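Local coordinates for protein octopine dehydrogenase (Pecten maximus, PDB 3C7A) that catalyses the NADH-dependent reductive condensation of L-arginine with pyruvate to D-octopine, and the reverse reaction, at residues P213-G221 with D352-E360. Residues are numbered along the deposited sequence; the frame is centred on the assembly and turned at random.
Sequences PAILFGRWG and DKLIMWAQE
Phe217 and Trp357 form a T-shaped aromatic pair at the heart of a steep helix-helix packing in the alpha-helical domain, between helix 211-220 and helix 349-362, where the axes of segments 213-220 and 352-360 cross at 75° and approach to 10.4 Å. The phenyl ring presents its edge to one face of the indole: Phe217 CD1 stands 3.6 Å from Trp357 CD2, and the planes meet at 76°. With CG anti to the backbone N (chi1 -179°), the Trp357 side chain reaches across to helix 211-220, bringing CH2 to 4.0 Å from Leu216 O. Leu354, one turn before Trp357, packs against Phe217, its CD2 lying 3.9 Å from Phe217 CB while its other methyl, CD1, reaches Ala214 CB. No direct hydrogen bond joins the two segments. Instead, a water lying in the indole plane accepts from Trp357 NE1 (3.3 Å) and donates to Gly221 O (3.1 Å), tying the indole to the backbone carbonyl of Gly221, one turn on from Phe217. A leucine in place of Trp357 would probably leave the Phe217 edge without its aromatic face and Gly221 O without its water link to the other helix. Pro213 follows the active-site residue His212 directly, and its side chain also touches Met334 of helix 330-344, against which Ile355 packs from helix 349-362; on helix 240-263, Leu246 meets Ala214 and Met245 meets Lys353, so both helices rest on the same two neighbours.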
loop_
_atom_site.group_PDB
_atom_site.type_symbol
_atom_site.label_atom_id
_atom_site.label_comp_id
_atom_site.label_asym_id
_atom_site.label_seq_id
_atom_site.Cartn_x
_atom_site.Cartn_y
_atom_site.Cartn_z
ATOM N N PRO A 213 -8.622 -5.138 -11.172
ATOM C CA PRO A 213 -8.675 -6.268 -12.112
ATOM C C PRO A 213 -10.091 -6.647 -12.574
ATOM O O PRO A 213 -10.259 -7.101 -13.710
ATOM C CB PRO A 213 -8.049 -7.418 -11.312
ATOM C CG PRO A 213 -7.180 -6.747 -10.310
ATOM C CD PRO A 213 -7.942 -5.519 -9.919
ATOM N N ALA A 214 -11.087 -6.456 -11.708
ATOM C CA ALA A 214 -12.485 -6.769 -12.033
ATOM C C ALA A 214 -13.108 -5.796 -13.040
ATOM O O ALA A 214 -13.926 -6.197 -13.872
ATOM C CB ALA A 214 -13.332 -6.836 -10.762
ATOM N N ILE A 215 -12.723 -4.523 -12.952
ATOM C CA ILE A 215 -13.214 -3.479 -13.861
ATOM C C ILE A 215 -12.646 -3.645 -15.278
ATOM O O ILE A 215 -13.352 -3.417 -16.269
ATOM C CB ILE A 215 -12.938 -2.053 -13.291
ATOM C CG1 ILE A 215 -13.787 -1.813 -12.034
ATOM C CG2 ILE A 215 -13.212 -0.965 -14.339
ATOM C CD1 ILE A 215 -13.356 -0.619 -11.191
ATOM N N LEU A 216 -11.380 -4.053 -15.366
ATOM C CA LEU A 216 -10.730 -4.329 -16.650
ATOM C C LEU A 216 -11.284 -5.588 -17.330
ATOM O O LEU A 216 -11.431 -5.623 -18.556
ATOM C CB LEU A 216 -9.207 -4.432 -16.481
ATOM C CG LEU A 216 -8.419 -3.153 -16.161
ATOM C CD1 LEU A 216 -7.025 -3.493 -15.649
ATOM C CD2 LEU A 216 -8.334 -2.218 -17.366
ATOM N N PHE A 217 -11.590 -6.609 -16.528
ATOM C CA PHE A 217 -12.179 -7.861 -17.020
ATOM C C PHE A 217 -13.622 -7.674 -17.503
ATOM O O PHE A 217 -14.052 -8.326 -18.456
ATOM C CB PHE A 217 -12.111 -8.952 -15.938
ATOM C CG PHE A 217 -12.707 -10.276 -16.355
ATOM C CD1 PHE A 217 -12.000 -11.149 -17.181
ATOM C CD2 PHE A 217 -13.971 -10.656 -15.910
ATOM C CE1 PHE A 217 -12.546 -12.375 -17.565
ATOM C CE2 PHE A 217 -14.527 -11.880 -16.287
ATOM C CZ PHE A 217 -13.813 -12.741 -17.117
ATOM N N GLY A 218 -14.362 -6.785 -16.843
ATOM C CA GLY A 218 -15.752 -6.504 -17.200
ATOM C C GLY A 218 -15.944 -5.887 -18.577
ATOM O O GLY A 218 -16.965 -6.119 -19.229
ATOM N N ARG A 219 -14.955 -5.111 -19.022
ATOM C CA ARG A 219 -15.040 -4.381 -20.289
ATOM C C ARG A 219 -14.317 -5.071 -21.455
ATOM O O ARG A 219 -14.820 -5.071 -22.583
ATOM C CB ARG A 219 -14.532 -2.940 -20.104
ATOM C CG ARG A 219 -14.601 -2.042 -21.345
ATOM C CD ARG A 219 -16.035 -1.705 -21.747
ATOM N NE ARG A 219 -16.091 -0.902 -22.971
ATOM C CZ ARG A 219 -16.140 -1.403 -24.205
ATOM N NH1 ARG A 219 -16.139 -2.716 -24.404
ATOM N NH2 ARG A 219 -16.187 -0.585 -25.249
ATOM N N TRP A 220 -13.154 -5.663 -21.181
ATOM C CA TRP A 220 -12.318 -6.258 -22.234
ATOM C C TRP A 220 -12.211 -7.788 -22.163
ATOM O O TRP A 220 -11.418 -8.393 -22.892
ATOM C CB TRP A 220 -10.915 -5.632 -22.229
ATOM C CG TRP A 220 -10.899 -4.123 -22.178
ATOM C CD1 TRP A 220 -10.485 -3.344 -21.134
ATOM C CD2 TRP A 220 -11.317 -3.217 -23.212
ATOM N NE1 TRP A 220 -10.616 -2.013 -21.453
ATOM C CE2 TRP A 220 -11.125 -1.906 -22.719
ATOM C CE3 TRP A 220 -11.836 -3.387 -24.503
ATOM C CZ2 TRP A 220 -11.434 -0.769 -23.475
ATOM C CZ3 TRP A 220 -12.141 -2.254 -25.255
ATOM C CH2 TRP A 220 -11.938 -0.963 -24.736
ATOM N N GLY A 221 -13.019 -8.403 -21.300
ATOM C CA GLY A 221 -12.969 -9.849 -21.048
ATOM C C GLY A 221 -13.097 -10.745 -22.267
ATOM O O GLY A 221 -12.323 -11.690 -22.430
ATOM N N ASP A 352 -10.207 -16.685 -7.916
ATOM C CA ASP A 352 -9.354 -17.530 -8.764
ATOM C C ASP A 352 -9.464 -17.197 -10.256
ATOM O O ASP A 352 -8.462 -17.219 -10.977
ATOM C CB ASP A 352 -9.680 -19.017 -8.552
ATOM C CG ASP A 352 -9.209 -19.549 -7.203
ATOM O OD1 ASP A 352 -8.367 -18.902 -6.540
ATOM O OD2 ASP A 352 -9.683 -20.635 -6.808
ATOM N N LYS A 353 -10.681 -16.891 -10.706
ATOM C CA LYS A 353 -10.961 -16.624 -12.120
ATOM C C LYS A 353 -10.261 -15.364 -12.637
ATOM O O LYS A 353 -9.779 -15.336 -13.772
ATOM C CB LYS A 353 -12.474 -16.544 -12.363
ATOM C CG LYS A 353 -12.880 -16.553 -13.839
ATOM C CD LYS A 353 -14.367 -16.847 -14.026
ATOM C CE LYS A 353 -15.229 -15.616 -13.797
ATOM N NZ LYS A 353 -16.680 -15.942 -13.873
ATOM N N LEU A 354 -10.207 -14.333 -11.795
ATOM C CA LEU A 354 -9.560 -13.068 -12.148
ATOM C C LEU A 354 -8.035 -13.175 -12.169
ATOM O O LEU A 354 -7.374 -12.480 -12.943
ATOM C CB LEU A 354 -10.011 -11.941 -11.205
ATOM C CG LEU A 354 -11.493 -11.540 -11.212
ATOM C CD1 LEU A 354 -11.817 -10.641 -10.024
ATOM C CD2 LEU A 354 -11.898 -10.864 -12.525
ATOM N N ILE A 355 -7.486 -14.044 -11.319
ATOM C CA ILE A 355 -6.038 -14.288 -11.255
ATOM C C ILE A 355 -5.507 -14.934 -12.545
ATOM O O ILE A 355 -4.490 -14.494 -13.089
ATOM C CB ILE A 355 -5.648 -15.143 -10.007
ATOM C CG1 ILE A 355 -5.894 -14.352 -8.715
ATOM C CG2 ILE A 355 -4.184 -15.597 -10.078
ATOM C CD1 ILE A 355 -5.974 -15.208 -7.458
ATOM N N MET A 356 -6.206 -15.961 -13.030
ATOM C CA MET A 356 -5.786 -16.706 -14.224
ATOM C C MET A 356 -5.814 -15.858 -15.503
ATOM O O MET A 356 -4.951 -16.011 -16.373
ATOM C CB MET A 356 -6.631 -17.975 -14.409
ATOM C CG MET A 356 -6.534 -19.002 -13.270
ATOM S SD MET A 356 -4.888 -19.699 -12.978
ATOM C CE MET A 356 -4.633 -20.670 -14.465
ATOM N N TRP A 357 -6.799 -14.965 -15.604
ATOM C CA TRP A 357 -6.933 -14.069 -16.757
ATOM C C TRP A 357 -5.884 -12.951 -16.761
ATOM O O TRP A 357 -5.310 -12.640 -17.808
ATOM C CB TRP A 357 -8.349 -13.475 -16.823
ATOM C CG TRP A 357 -8.577 -12.553 -17.998
ATOM C CD1 TRP A 357 -8.879 -12.919 -19.280
ATOM C CD2 TRP A 357 -8.522 -11.118 -17.993
ATOM N NE1 TRP A 357 -9.013 -11.803 -20.073
ATOM C CE2 TRP A 357 -8.800 -10.685 -19.310
ATOM C CE3 TRP A 357 -8.263 -10.158 -17.005
ATOM C CZ2 TRP A 357 -8.829 -9.330 -19.665
ATOM C CZ3 TRP A 357 -8.291 -8.810 -17.358
ATOM C CH2 TRP A 357 -8.573 -8.411 -18.679
ATOM N N ALA A 358 -5.639 -12.361 -15.592
ATOM C CA ALA A 358 -4.749 -11.200 -15.467
ATOM C C ALA A 358 -3.265 -11.521 -15.665
ATOM O O ALA A 358 -2.543 -10.737 -16.287
ATOM C CB ALA A 358 -4.970 -10.497 -14.132
ATOM N N GLN A 359 -2.818 -12.664 -15.140
ATOM C CA GLN A 359 -1.410 -13.073 -15.254
ATOM C C GLN A 359 -0.973 -13.328 -16.706
ATOM O O GLN A 359 0.182 -13.083 -17.061
ATOM C CB GLN A 359 -1.090 -14.279 -14.346
ATOM C CG GLN A 359 -1.802 -15.593 -14.694
ATOM C CD GLN A 359 -1.423 -16.751 -13.773
ATOM O OE1 GLN A 359 -1.009 -16.550 -12.628
ATOM N NE2 GLN A 359 -1.574 -17.973 -14.272
ATOM N N GLU A 360 -1.906 -13.799 -17.532
ATOM C CA GLU A 360 -1.646 -14.064 -18.950
ATOM C C GLU A 360 -1.461 -12.772 -19.757
ATOM O O GLU A 360 -0.687 -12.741 -20.719
ATOM C CB GLU A 360 -2.775 -14.921 -19.544
ATOM C CG GLU A 360 -2.450 -15.596 -20.884
ATOM C CD GLU A 360 -2.779 -14.733 -22.101
ATOM O OE1 GLU A 360 -3.555 -13.760 -21.972
ATOM O OE2 GLU A 360 -2.261 -15.037 -23.198
HETATM O O HOH W 1 -9.464 -10.934 -23.184
#